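Side-chain contacts in putative poly(3-hydroxybutyrate) depolymerase LpqC (Bordetella parapertussis 12822, PDB 3D0K), which probably hydrolyses ester bonds of poly(3-hydroxybutyrate) or related substrates as a serine hydrolase of the alpha/beta-hydrolase fold: residues Val56-His61 with Ala122-Val127; Lys82-Ala87 with Glu135-Glu140; Gly104-Ala109 with Asp191-Thr196; Arg126-Ile131 with Ala164-Val169. All coordinates share one frame; numbering follows the deposited sequence.

Contacts 1, 2 and 4 are all buried, their centres 7 to 10 Å apart, and all three reach the central sheet; contact 1 is the deepest, its centre about 8 Å from that of the chain. Contacts 1 and 4 share helix 122-133, laid against strand 56-60 in one and against the segment 164-169 that leads into the next strand in the other. Contact 2 joins strand 84-89, the neighbour of strand 56-60, to the loop leaving that helix. Methyl groups do nearly all the work in these three. Contact 3 is different: two irregular loops meet, only partly buried, with an aromatic ring, glycine backbone and, to one side, a sulfate ion bound by a threonine.

Contact 1: Val56-His61 with Ala122-Val127; sequences VVVVQH and ALVARV
Val58 and Val124 point straight at each other, strand against helix, and meet tip to tip. The touching atoms are Val58 CG1 and Val124 CG1, 3.9 Å apart. In both residues this branch is the one lying opposite the backbone N (chi1 177° in Val58, 175° in Val124), a rotation that sends it out across the gap. The other branch of Val124, CG2, faces the amide end of Gln60, two places further along the strand. Here the side chains do not meet head on; they slide past each other in opposite directions, and the Gln60 chain folds at chi2 (-65°) to bring its amide alongside the methyl.

This is the tight part: Val58, Gln60 and Val124 are all buried, the nearest pair of CA atoms (Val58 and Val124) stand 7.9 Å apart, and the side chains fill that distance without a hydrogen bond between the segments. Phe166 adds to it, its CE2 lying 3.7 Å from Val124 CG1. The outer side of the helix is looser. Ala125 and Arg126 are partly exposed, and Arg126, in one of its two conformers, reaches away to the carbonyl of Asp117.

Strand 56-60 runs parallel to its neighbours 84-89 and 142-147, and helix 122-133 lies on the path from one of these to the other. A helix packed over the intervening strand 56-60 is consistent with the beta-alpha-beta crossover that precedes the probable nucleophile-elbow strand 142-147 of the alpha/beta-hydrolase fold.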
loop_
_atom_site.group_PDB
_atom_site.type_symbol
_atom_site.label_atom_id
_atom_site.label_comp_id
_atom_site.label_asym_id
_atom_site.label_seq_id
_atom_site.Cartn_x
_atom_site.Cartn_y
_atom_site.Cartn_z
ATOM N N VAL A 56 7.833 -4.528 -10.901
ATOM C CA VAL A 56 7.416 -3.147 -10.647
ATOM C C VAL A 56 7.005 -3.112 -9.213
ATOM O O VAL A 56 6.288 -3.990 -8.790
ATOM C CB VAL A 56 6.206 -2.790 -11.485
ATOM C CG1 VAL A 56 5.668 -1.373 -11.097
ATOM C CG2 VAL A 56 6.611 -2.934 -12.986
ATOM N N VAL A 57 7.546 -2.170 -8.452
ATOM C CA VAL A 57 7.130 -2.014 -7.056
ATOM C C VAL A 57 6.315 -0.719 -6.911
ATOM O O VAL A 57 6.781 0.353 -7.232
ATOM C CB VAL A 57 8.352 -2.009 -6.112
ATOM C CG1 VAL A 57 7.823 -1.911 -4.664
ATOM C CG2 VAL A 57 9.227 -3.297 -6.381
ATOM N N VAL A 58 5.066 -0.834 -6.463
ATOM C CA VAL A 58 4.219 0.351 -6.221
ATOM C C VAL A 58 4.471 0.675 -4.725
ATOM O O VAL A 58 4.342 -0.199 -3.888
ATOM C CB VAL A 58 2.762 0.061 -6.502
ATOM C CG1 VAL A 58 1.867 1.271 -6.184
ATOM C CG2 VAL A 58 2.555 -0.353 -8.024
ATOM N N VAL A 59 4.849 1.907 -4.420
ATOM C CA VAL A 59 5.175 2.283 -3.027
ATOM C C VAL A 59 4.210 3.357 -2.571
ATOM O O VAL A 59 4.139 4.424 -3.205
ATOM C CB VAL A 59 6.638 2.793 -2.963
ATOM C CG1 VAL A 59 6.952 3.354 -1.616
ATOM C CG2 VAL A 59 7.613 1.678 -3.342
ATOM N N GLN A 60 3.486 3.133 -1.468
ATOM C CA GLN A 60 2.571 4.169 -0.965
ATOM C C GLN A 60 3.075 4.885 0.293
ATOM O O GLN A 60 3.349 4.225 1.277
ATOM C CB GLN A 60 1.193 3.613 -0.707
ATOM C CG GLN A 60 0.479 3.108 -1.979
ATOM C CD GLN A 60 0.190 4.262 -2.943
ATOM O OE1 GLN A 60 0.067 5.449 -2.523
ATOM N NE2 GLN A 60 0.056 3.938 -4.218
ATOM N N HIS A 61 3.154 6.209 0.208
ATOM C CA HIS A 61 3.733 7.107 1.253
ATOM C C HIS A 61 2.861 7.109 2.502
ATOM O O HIS A 61 1.710 6.683 2.463
ATOM C CB HIS A 61 3.879 8.544 0.681
ATOM C CG HIS A 61 2.605 9.120 0.088
ATOM N ND1 HIS A 61 1.433 9.273 0.803
ATOM C CD2 HIS A 61 2.334 9.584 -1.165
ATOM C CE1 HIS A 61 0.501 9.799 0.025
ATOM N NE2 HIS A 61 1.036 10.019 -1.165
ATOM N N ALA A 122 -8.417 2.369 -6.385
ATOM C CA ALA A 122 -8.608 1.812 -7.746
ATOM C C ALA A 122 -7.659 2.424 -8.791
ATOM O O ALA A 122 -7.471 1.868 -9.901
ATOM C CB ALA A 122 -10.078 2.017 -8.200
ATOM N N LEU A 123 -7.096 3.573 -8.458
ATOM C CA LEU A 123 -6.136 4.269 -9.298
ATOM C C LEU A 123 -4.857 3.464 -9.467
ATOM O O LEU A 123 -4.204 3.570 -10.509
ATOM C CB LEU A 123 -5.808 5.626 -8.671
ATOM C CG LEU A 123 -6.973 6.630 -8.727
ATOM C CD1 LEU A 123 -6.596 7.874 -7.989
ATOM C CD2 LEU A 123 -7.303 6.971 -10.190
ATOM N N VAL A 124 -4.470 2.668 -8.461
ATOM C CA VAL A 124 -3.218 1.843 -8.600
ATOM C C VAL A 124 -3.288 0.922 -9.822
ATOM O O VAL A 124 -2.426 0.989 -10.711
ATOM C CB VAL A 124 -2.872 1.066 -7.318
ATOM C CG1 VAL A 124 -1.620 0.112 -7.541
ATOM C CG2 VAL A 124 -2.627 2.043 -6.202
ATOM N N ALA A 125 -4.314 0.088 -9.896
ATOM C CA ALA A 125 -4.477 -0.771 -11.066
ATOM C C ALA A 125 -4.546 -0.018 -12.410
ATOM O O ALA A 125 -4.009 -0.509 -13.437
ATOM C CB ALA A 125 -5.659 -1.732 -10.887
ATOM N N ARG A 126 -5.182 1.152 -12.422
ATOM C CA ARG A 126 -5.301 1.921 -13.675
ATOM C C ARG A 126 -3.929 2.401 -14.149
ATOM O O ARG A 126 -3.599 2.318 -15.355
ATOM C CB ARG A 126 -6.247 3.108 -13.515
ATOM C CG ARG A 126 -7.645 2.731 -13.086
ATOM C CD ARG A 126 -8.571 3.938 -13.188
ATOM N NE ARG A 126 -9.972 3.540 -13.148
ATOM C CZ ARG A 126 -10.791 3.786 -12.129
ATOM N NH1 ARG A 126 -10.352 4.431 -11.048
ATOM N NH2 ARG A 126 -12.054 3.396 -12.196
ATOM N N VAL A 127 -3.126 2.890 -13.203
ATOM C CA VAL A 127 -1.790 3.337 -13.522
ATOM C C VAL A 127 -1.001 2.153 -14.058
ATOM O O VAL A 127 -0.324 2.297 -15.091
ATOM C CB VAL A 127 -1.046 3.950 -12.294
ATOM C CG1 VAL A 127 0.472 4.090 -12.596
ATOM C CG2 VAL A 127 -1.683 5.301 -11.930
#

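Contact 2: Lys82-Ala87 with Glu135-Glu140; sequences KLLIVA and EIADCE
Leu84 sends one methyl, CD2, into the loop that follows helix 122-133, and the apolar interactions all converge on that atom. Ile136 meets it with its CG2 branch, Leu84 CD2 to Ile136 CG2 being 3.9 Å, and the two side chains cross at about a right angle. Ala137 adds a lighter touch, its CB 4.3 Å from Leu84 CD2. Leu84 gets there because its CG lies opposite the backbone N (chi1 179°), carrying the branch out from the strand; in Ile136 it is likewise CG2, not CG1, that takes this position. Around the trio, Tyr50 packs on Leu84 and Ala137, Arg46 borders Leu84 and Ile136, and Ile131 of the helix lies against Ala137.

Backbone hydrogen bonds fix the two sides separately, and none joins them. On the strand side, a probable bond from Val57 N to Leu84 O ties the strand to its parallel neighbour 56-60. On the loop side, Glu135 has positive phi (66°) and Ile136 N probably bonds to Ile131 O, one of two bonds back into the last turn.

That is a Schellman motif, ending the helix and turning Ile136 and Ala137 in towards the sheet. It belongs to the helix-to-strand connection of a beta-alpha-beta unit, where the chain comes back to start strand 142-147 of the alpha/beta-hydrolase sheet.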
loop_
_atom_site.group_PDB
_atom_site.type_symbol
_atom_site.label_atom_id
_atom_site.label_comp_id
_atom_site.label_asym_id
_atom_site.label_seq_id
_atom_site.Cartn_x
_atom_site.Cartn_y
_atom_site.Cartn_z
ATOM N N LYS A 82 17.077 -4.323 -10.113
ATOM C CA LYS A 82 16.482 -3.828 -11.388
ATOM C C LYS A 82 14.941 -3.781 -11.272
ATOM O O LYS A 82 14.232 -4.441 -12.000
ATOM C CB LYS A 82 16.947 -4.655 -12.579
ATOM C CG LYS A 82 18.494 -4.777 -12.700
ATOM C CD LYS A 82 19.131 -3.417 -12.595
ATOM C CE LYS A 82 20.663 -3.517 -12.731
ATOM N NZ LYS A 82 21.262 -2.347 -12.019
ATOM N N LEU A 83 14.459 -2.984 -10.338
ATOM C CA LEU A 83 13.037 -2.835 -10.119
ATOM C C LEU A 83 12.618 -1.484 -10.645
ATOM O O LEU A 83 13.326 -0.506 -10.410
ATOM C CB LEU A 83 12.762 -2.802 -8.605
ATOM C CG LEU A 83 13.475 -3.908 -7.800
ATOM C CD1 LEU A 83 13.333 -3.657 -6.307
ATOM C CD2 LEU A 83 12.901 -5.270 -8.216
ATOM N N LEU A 84 11.407 -1.400 -11.217
ATOM C CA LEU A 84 10.833 -0.099 -11.544
ATOM C C LEU A 84 10.019 0.402 -10.331
ATOM O O LEU A 84 9.110 -0.268 -9.873
ATOM C CB LEU A 84 9.928 -0.243 -12.754
ATOM C CG LEU A 84 9.228 1.063 -13.191
ATOM C CD1 LEU A 84 10.274 2.081 -13.709
ATOM C CD2 LEU A 84 8.150 0.712 -14.272
ATOM N N ILE A 85 10.383 1.548 -9.781
ATOM C CA ILE A 85 9.677 2.070 -8.598
ATOM C C ILE A 85 8.644 3.108 -8.975
ATOM O O ILE A 85 8.974 4.060 -9.687
ATOM C CB ILE A 85 10.689 2.719 -7.587
ATOM C CG1 ILE A 85 11.809 1.721 -7.226
ATOM C CG2 ILE A 85 9.923 3.221 -6.297
ATOM C CD1 ILE A 85 11.366 0.319 -6.713
ATOM N N VAL A 86 7.388 2.919 -8.539
ATOM C CA VAL A 86 6.329 3.880 -8.825
ATOM C C VAL A 86 5.654 4.227 -7.516
ATOM O O VAL A 86 5.061 3.333 -6.860
ATOM C CB VAL A 86 5.248 3.263 -9.761
ATOM C CG1 VAL A 86 4.100 4.211 -9.969
ATOM C CG2 VAL A 86 5.879 2.864 -11.138
ATOM N N ALA A 87 5.718 5.511 -7.163
ATOM C CA ALA A 87 5.102 6.003 -5.944
ATOM C C ALA A 87 3.944 6.974 -6.274
ATOM O O ALA A 87 4.186 8.192 -6.439
ATOM C CB ALA A 87 6.143 6.632 -5.059
ATOM N N GLU A 135 4.120 -0.136 -22.720
ATOM C CA GLU A 135 5.147 -1.175 -22.995
ATOM C C GLU A 135 6.403 -0.887 -22.168
ATOM O O GLU A 135 7.519 -1.251 -22.569
ATOM C CB GLU A 135 5.491 -1.314 -24.500
ATOM C CG GLU A 135 4.365 -1.903 -25.384
ATOM C CD GLU A 135 4.811 -2.127 -26.836
ATOM O OE1 GLU A 135 5.029 -1.136 -27.599
ATOM O OE2 GLU A 135 4.965 -3.299 -27.235
ATOM N N ILE A 136 6.222 -0.200 -21.040
ATOM C CA ILE A 136 7.337 0.102 -20.142
ATOM C C ILE A 136 7.651 -1.157 -19.312
ATOM O O ILE A 136 8.822 -1.489 -19.055
ATOM C CB ILE A 136 7.017 1.346 -19.263
ATOM C CG1 ILE A 136 7.021 2.633 -20.115
ATOM C CG2 ILE A 136 7.980 1.447 -18.068
ATOM C CD1 ILE A 136 8.373 2.971 -20.794
ATOM N N ALA A 137 6.606 -1.857 -18.886
ATOM C CA ALA A 137 6.790 -3.052 -18.086
ATOM C C ALA A 137 5.665 -3.991 -18.373
ATOM O O ALA A 137 4.527 -3.538 -18.607
ATOM C CB ALA A 137 6.810 -2.686 -16.571
ATOM N N ASP A 138 5.918 -5.301 -18.352
ATOM C CA ASP A 138 4.772 -6.164 -18.595
ATOM C C ASP A 138 3.859 -6.380 -17.385
ATOM O O ASP A 138 2.745 -6.856 -17.557
ATOM C CB ASP A 138 5.093 -7.456 -19.332
ATOM C CG ASP A 138 6.208 -8.189 -18.727
ATOM O OD1 ASP A 138 7.061 -8.712 -19.518
ATOM O OD2 ASP A 138 6.223 -8.237 -17.463
ATOM N N CYS A 139 4.307 -5.958 -16.198
ATOM C CA CYS A 139 3.468 -5.975 -14.987
ATOM C C CYS A 139 2.935 -7.382 -14.644
ATOM O O CYS A 139 1.823 -7.535 -14.141
ATOM C CB CYS A 139 2.339 -4.942 -15.085
ATOM S SG CYS A 139 2.950 -3.255 -15.158
ATOM N N GLU A 140 3.749 -8.395 -14.932
ATOM C CA GLU A 140 3.496 -9.766 -14.526
ATOM C C GLU A 140 3.761 -9.897 -13.046
ATOM O O GLU A 140 3.028 -10.574 -12.361
ATOM C CB GLU A 140 4.475 -10.713 -15.229
ATOM C CG GLU A 140 3.883 -12.068 -15.639
ATOM C CD GLU A 140 3.118 -11.968 -16.951
ATOM O OE1 GLU A 140 2.992 -10.829 -17.462
ATOM O OE2 GLU A 140 2.642 -13.015 -17.471
#

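Contact 3: Gly104-Ala109 with Asp191-Thr196; sequences GRAFTA and DGVGLT. With SO4 (sulfate ion), chain F.
A single methyl, Val193 CG1, is pressed to within 3.5 Å of Phe107 CZ, where two loops without regular structure meet. It reaches the far end of the ring obliquely, and the valine side chain stands roughly perpendicular to that of the phenylalanine. Phe107 leaves its backbone at a slant to the other loop; with CG opposite the carbonyl carbon (chi1 -64°) the end of the ring still comes across. Beside the methyl, the carbonyl oxygen of Gly192 approaches the same ring, 3.7 Å from Phe107 CE2. Ala106 supports the methyl more loosely, its CB 4.2 Å from Val193 CG1. Further out, Phe186 packs on Ala106 and Trp119 on Val193.

The next residue, Thr108, turns to a different partner. Its OG1 donates a hydrogen bond to sulfate O1 at 2.8 Å and is also bonded to the backbone N of Asn112. The ion is probably from the crystallisation liquor.

With no hydrogen bond between them, the loops are joined mainly by apolar contact around Val193 CG1, with one carbonyl oxygen at the ring. The hydrogen bonding is on exposed Thr108, whose hydroxyl gives its proton to sulfate O1 and so can take the N-H of Asn112 on its oxygen.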
loop_
_atom_site.group_PDB
_atom_site.type_symbol
_atom_site.label_atom_id
_atom_site.label_comp_id
_atom_site.label_asym_id
_atom_site.label_seq_id
_atom_site.Cartn_x
_atom_site.Cartn_y
_atom_site.Cartn_z
ATOM N N GLY A 104 -9.639 6.253 1.088
ATOM C CA GLY A 104 -9.970 5.948 -0.328
ATOM C C GLY A 104 -11.117 6.778 -0.950
ATOM O O GLY A 104 -11.642 6.409 -2.001
ATOM N N ARG A 105 -11.498 7.883 -0.325
ATOM C CA ARG A 105 -12.683 8.665 -0.793
ATOM C C ARG A 105 -13.914 7.731 -0.999
ATOM O O ARG A 105 -14.565 7.773 -2.057
ATOM C CB ARG A 105 -12.366 9.404 -2.124
ATOM C CG ARG A 105 -11.856 10.788 -1.975
ATOM C CD ARG A 105 -11.756 11.587 -3.282
ATOM N NE ARG A 105 -13.027 12.163 -3.617
ATOM C CZ ARG A 105 -13.740 11.878 -4.703
ATOM N NH1 ARG A 105 -14.922 12.450 -4.873
ATOM N NH2 ARG A 105 -13.282 11.035 -5.614
ATOM N N ALA A 106 -14.162 6.848 -0.026
ATOM C CA ALA A 106 -15.184 5.805 -0.145
ATOM C C ALA A 106 -16.607 6.400 -0.138
ATOM O O ALA A 106 -17.563 5.757 -0.594
ATOM C CB ALA A 106 -15.055 4.812 0.950
ATOM N N PHE A 107 -16.749 7.595 0.416
ATOM C CA PHE A 107 -18.072 8.202 0.582
ATOM C C PHE A 107 -18.200 9.440 -0.224
ATOM O O PHE A 107 -17.230 10.147 -0.388
ATOM C CB PHE A 107 -18.344 8.529 2.047
ATOM C CG PHE A 107 -18.389 7.328 2.907
ATOM C CD1 PHE A 107 -17.283 6.973 3.674
ATOM C CD2 PHE A 107 -19.530 6.518 2.927
ATOM C CE1 PHE A 107 -17.306 5.815 4.456
ATOM C CE2 PHE A 107 -19.576 5.374 3.710
ATOM C CZ PHE A 107 -18.451 5.022 4.495
ATOM N N THR A 108 -19.412 9.709 -0.707
ATOM C CA THR A 108 -19.733 10.998 -1.265
ATOM C C THR A 108 -19.831 11.961 -0.087
ATOM O O THR A 108 -19.803 11.546 1.090
ATOM C CB THR A 108 -21.107 11.001 -2.021
ATOM O OG1 THR A 108 -22.168 10.735 -1.093
ATOM C CG2 THR A 108 -21.118 9.966 -3.156
ATOM N N ALA A 109 -19.986 13.248 -0.393
ATOM C CA ALA A 109 -20.129 14.249 0.643
ATOM C C ALA A 109 -21.371 14.040 1.519
ATOM O O ALA A 109 -21.361 14.390 2.696
ATOM C CB ALA A 109 -20.157 15.638 0.015
ATOM N N ASP A 191 -18.845 -2.590 6.325
ATOM C CA ASP A 191 -20.272 -2.352 6.077
ATOM C C ASP A 191 -20.473 -0.942 5.498
ATOM O O ASP A 191 -19.610 -0.080 5.672
ATOM C CB ASP A 191 -21.102 -2.517 7.360
ATOM C CG ASP A 191 -22.537 -2.955 7.085
ATOM O OD1 ASP A 191 -22.828 -3.424 5.958
ATOM O OD2 ASP A 191 -23.380 -2.875 8.022
ATOM N N GLY A 192 -21.581 -0.751 4.777
ATOM C CA GLY A 192 -22.020 0.570 4.376
ATOM C C GLY A 192 -21.348 1.170 3.144
ATOM O O GLY A 192 -21.550 2.379 2.856
ATOM N N VAL A 193 -20.581 0.338 2.410
ATOM C CA VAL A 193 -19.836 0.787 1.221
ATOM C C VAL A 193 -19.985 -0.104 -0.010
ATOM O O VAL A 193 -19.151 -0.037 -0.911
ATOM C CB VAL A 193 -18.328 0.969 1.542
ATOM C CG1 VAL A 193 -18.105 2.277 2.279
ATOM C CG2 VAL A 193 -17.761 -0.256 2.306
ATOM N N GLY A 194 -21.022 -0.945 -0.047
ATOM C CA GLY A 194 -21.288 -1.829 -1.197
ATOM C C GLY A 194 -20.314 -2.996 -1.397
ATOM O O GLY A 194 -20.176 -3.526 -2.506
ATOM N N LEU A 195 -19.651 -3.406 -0.326
ATOM C CA LEU A 195 -18.751 -4.572 -0.375
ATOM C C LEU A 195 -19.533 -5.855 -0.068
ATOM O O LEU A 195 -20.604 -5.795 0.519
ATOM C CB LEU A 195 -17.621 -4.387 0.627
ATOM C CG LEU A 195 -16.644 -3.246 0.296
ATOM C CD1 LEU A 195 -15.590 -3.074 1.400
ATOM C CD2 LEU A 195 -16.000 -3.432 -1.081
ATOM N N THR A 196 -18.996 -7.008 -0.456
ATOM C CA THR A 196 -19.739 -8.292 -0.311
ATOM C C THR A 196 -18.908 -9.321 0.455
ATOM O O THR A 196 -17.716 -9.110 0.675
ATOM C CB THR A 196 -20.045 -8.889 -1.684
ATOM O OG1 THR A 196 -18.816 -9.255 -2.310
ATOM C CG2 THR A 196 -20.780 -7.876 -2.577
HETATM S S SO4 F . -24.983 11.703 -3.372
HETATM O O1 SO4 F . -24.544 10.593 -2.529
HETATM O O2 SO4 F . -26.417 11.530 -3.606
HETATM O O3 SO4 F . -24.749 12.948 -2.651
HETATM O O4 SO4 F . -24.306 11.766 -4.669
#

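Contact 4: Arg126-Ile131 with Ala164-Val169; sequences RVLANI and APFHAV
Leu128 bridges helix 122-133 to Pro165 and Phe166, in the segment 164-169 that leads into the strand, within the helix-over-sheet layering of an alpha/beta-hydrolase fold. Taking the helix residue by residue, Val127 turns to strand 40-46, where it packs on Phe40 and Leu42.

Leu128 then carries the contact alone. Its CG lies opposite its own carbonyl carbon (chi1 -67°) and the chain continues extended, which puts the two methyls on different jobs. CD2 goes down to the sheet, where it packs on Val58 and Val56, and CD1 goes to Pro165 and Phe166. Next, Asn130 binds the hydroxyl of Tyr29 through ND2 and packs against helix 11-18. Ile131, one turn on from Val127, is buried again, its CD1 against Val86.

Across from the helix, Pro165 and Phe166 form one apolar patch, the Phe166 ring resting on Leu144 of the sheet and Leu157 of helix 149-160. The leucine runs nearly square to the proline, with Leu128 CD1 4.2 Å from Pro165 CB. The same methyl approaches the aromatic ring obliquely, Leu128 CD1 lying 3.8 Å from Phe166 CE2, while Pro165 CB sits over the centre of the Phe166 ring, 3.9 Å above its plane.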
loop_
_atom_site.group_PDB
_atom_site.type_symbol
_atom_site.label_atom_id
_atom_site.label_comp_id
_atom_site.label_asym_id
_atom_site.label_seq_id
_atom_site.Cartn_x
_atom_site.Cartn_y
_atom_site.Cartn_z
ATOM N N ARG A 126 -5.182 1.152 -12.422
ATOM C CA ARG A 126 -5.301 1.921 -13.675
ATOM C C ARG A 126 -3.929 2.401 -14.149
ATOM O O ARG A 126 -3.599 2.318 -15.355
ATOM C CB ARG A 126 -6.247 3.108 -13.515
ATOM C CG ARG A 126 -7.645 2.731 -13.086
ATOM C CD ARG A 126 -8.571 3.938 -13.188
ATOM N NE ARG A 126 -9.972 3.540 -13.148
ATOM C CZ ARG A 126 -10.791 3.786 -12.129
ATOM N NH1 ARG A 126 -10.352 4.431 -11.048
ATOM N NH2 ARG A 126 -12.054 3.396 -12.196
ATOM N N VAL A 127 -3.126 2.890 -13.203
ATOM C CA VAL A 127 -1.790 3.337 -13.522
ATOM C C VAL A 127 -1.001 2.153 -14.058
ATOM O O VAL A 127 -0.324 2.297 -15.091
ATOM C CB VAL A 127 -1.046 3.950 -12.294
ATOM C CG1 VAL A 127 0.472 4.090 -12.596
ATOM C CG2 VAL A 127 -1.683 5.301 -11.930
ATOM N N LEU A 128 -1.126 0.987 -13.394
ATOM C CA LEU A 128 -0.425 -0.245 -13.882
ATOM C C LEU A 128 -0.836 -0.595 -15.315
ATOM O O LEU A 128 0.003 -0.964 -16.145
ATOM C CB LEU A 128 -0.635 -1.458 -12.940
ATOM C CG LEU A 128 0.026 -1.332 -11.532
ATOM C CD1 LEU A 128 -0.482 -2.410 -10.535
ATOM C CD2 LEU A 128 1.558 -1.357 -11.638
ATOM N N ALA A 129 -2.123 -0.469 -15.623
ATOM C CA ALA A 129 -2.596 -0.846 -16.982
ATOM C C ALA A 129 -1.968 0.105 -18.024
ATOM O O ALA A 129 -1.665 -0.288 -19.172
ATOM C CB ALA A 129 -4.109 -0.739 -17.025
ATOM N N ASN A 130 -1.766 1.361 -17.622
ATOM C CA ASN A 130 -1.120 2.315 -18.457
ATOM C C ASN A 130 0.380 2.130 -18.660
ATOM O O ASN A 130 0.888 2.389 -19.783
ATOM C CB ASN A 130 -1.543 3.738 -18.091
ATOM C CG ASN A 130 -2.874 4.103 -18.739
ATOM O OD1 ASN A 130 -3.087 3.829 -19.913
ATOM N ND2 ASN A 130 -3.759 4.701 -17.983
ATOM N N ILE A 131 1.053 1.660 -17.614
ATOM C CA ILE A 131 2.482 1.272 -17.680
ATOM C C ILE A 131 2.620 0.119 -18.661
ATOM O O ILE A 131 3.520 0.094 -19.506
ATOM C CB ILE A 131 3.021 0.913 -16.256
ATOM C CG1 ILE A 131 3.065 2.185 -15.393
ATOM C CG2 ILE A 131 4.429 0.248 -16.291
ATOM C CD1 ILE A 131 3.557 1.961 -13.947
ATOM N N ALA A 164 -6.054 -9.396 -8.979
ATOM C CA ALA A 164 -5.319 -9.862 -10.174
ATOM C C ALA A 164 -4.013 -9.110 -10.530
ATOM O O ALA A 164 -3.022 -9.768 -10.885
ATOM C CB ALA A 164 -6.286 -10.038 -11.456
ATOM N N PRO A 165 -3.984 -7.758 -10.417
ATOM C CA PRO A 165 -2.751 -7.063 -10.773
ATOM C C PRO A 165 -1.544 -7.339 -9.834
ATOM O O PRO A 165 -0.423 -7.040 -10.222
ATOM C CB PRO A 165 -3.155 -5.586 -10.679
ATOM C CG PRO A 165 -4.664 -5.585 -10.812
ATOM C CD PRO A 165 -5.048 -6.798 -10.058
ATOM N N PHE A 166 -1.771 -7.880 -8.636
ATOM C CA PHE A 166 -0.746 -7.888 -7.597
ATOM C C PHE A 166 -0.181 -9.263 -7.274
ATOM O O PHE A 166 -0.919 -10.179 -6.881
ATOM C CB PHE A 166 -1.285 -7.227 -6.311
ATOM C CG PHE A 166 -1.936 -5.896 -6.576
ATOM C CD1 PHE A 166 -3.340 -5.785 -6.632
ATOM C CD2 PHE A 166 -1.152 -4.781 -6.834
ATOM C CE1 PHE A 166 -3.934 -4.560 -6.896
ATOM C CE2 PHE A 166 -1.727 -3.529 -7.125
ATOM C CZ PHE A 166 -3.132 -3.418 -7.145
ATOM N N HIS A 167 1.129 -9.397 -7.451
ATOM C CA HIS A 167 1.867 -10.627 -7.096
ATOM C C HIS A 167 2.193 -10.784 -5.586
ATOM O O HIS A 167 2.194 -11.902 -5.027
ATOM C CB HIS A 167 3.162 -10.644 -7.887
ATOM C CG HIS A 167 4.075 -11.768 -7.530
ATOM N ND1 HIS A 167 3.838 -13.072 -7.917
ATOM C CD2 HIS A 167 5.231 -11.783 -6.817
ATOM C CE1 HIS A 167 4.811 -13.844 -7.458
ATOM N NE2 HIS A 167 5.665 -13.083 -6.784
ATOM N N ALA A 168 2.470 -9.662 -4.934
ATOM C CA ALA A 168 2.789 -9.645 -3.497
ATOM C C ALA A 168 2.369 -8.311 -2.953
ATOM O O ALA A 168 2.444 -7.291 -3.665
ATOM C CB ALA A 168 4.303 -9.845 -3.262
ATOM N N VAL A 169 1.948 -8.287 -1.680
ATOM C CA VAL A 169 1.409 -7.101 -1.038
ATOM C C VAL A 169 1.841 -7.126 0.442
ATOM O O VAL A 169 1.702 -8.137 1.136
ATOM C CB VAL A 169 -0.147 -7.022 -1.093
ATOM C CG1 VAL A 169 -0.659 -5.742 -0.345
ATOM C CG2 VAL A 169 -0.640 -7.043 -2.590
#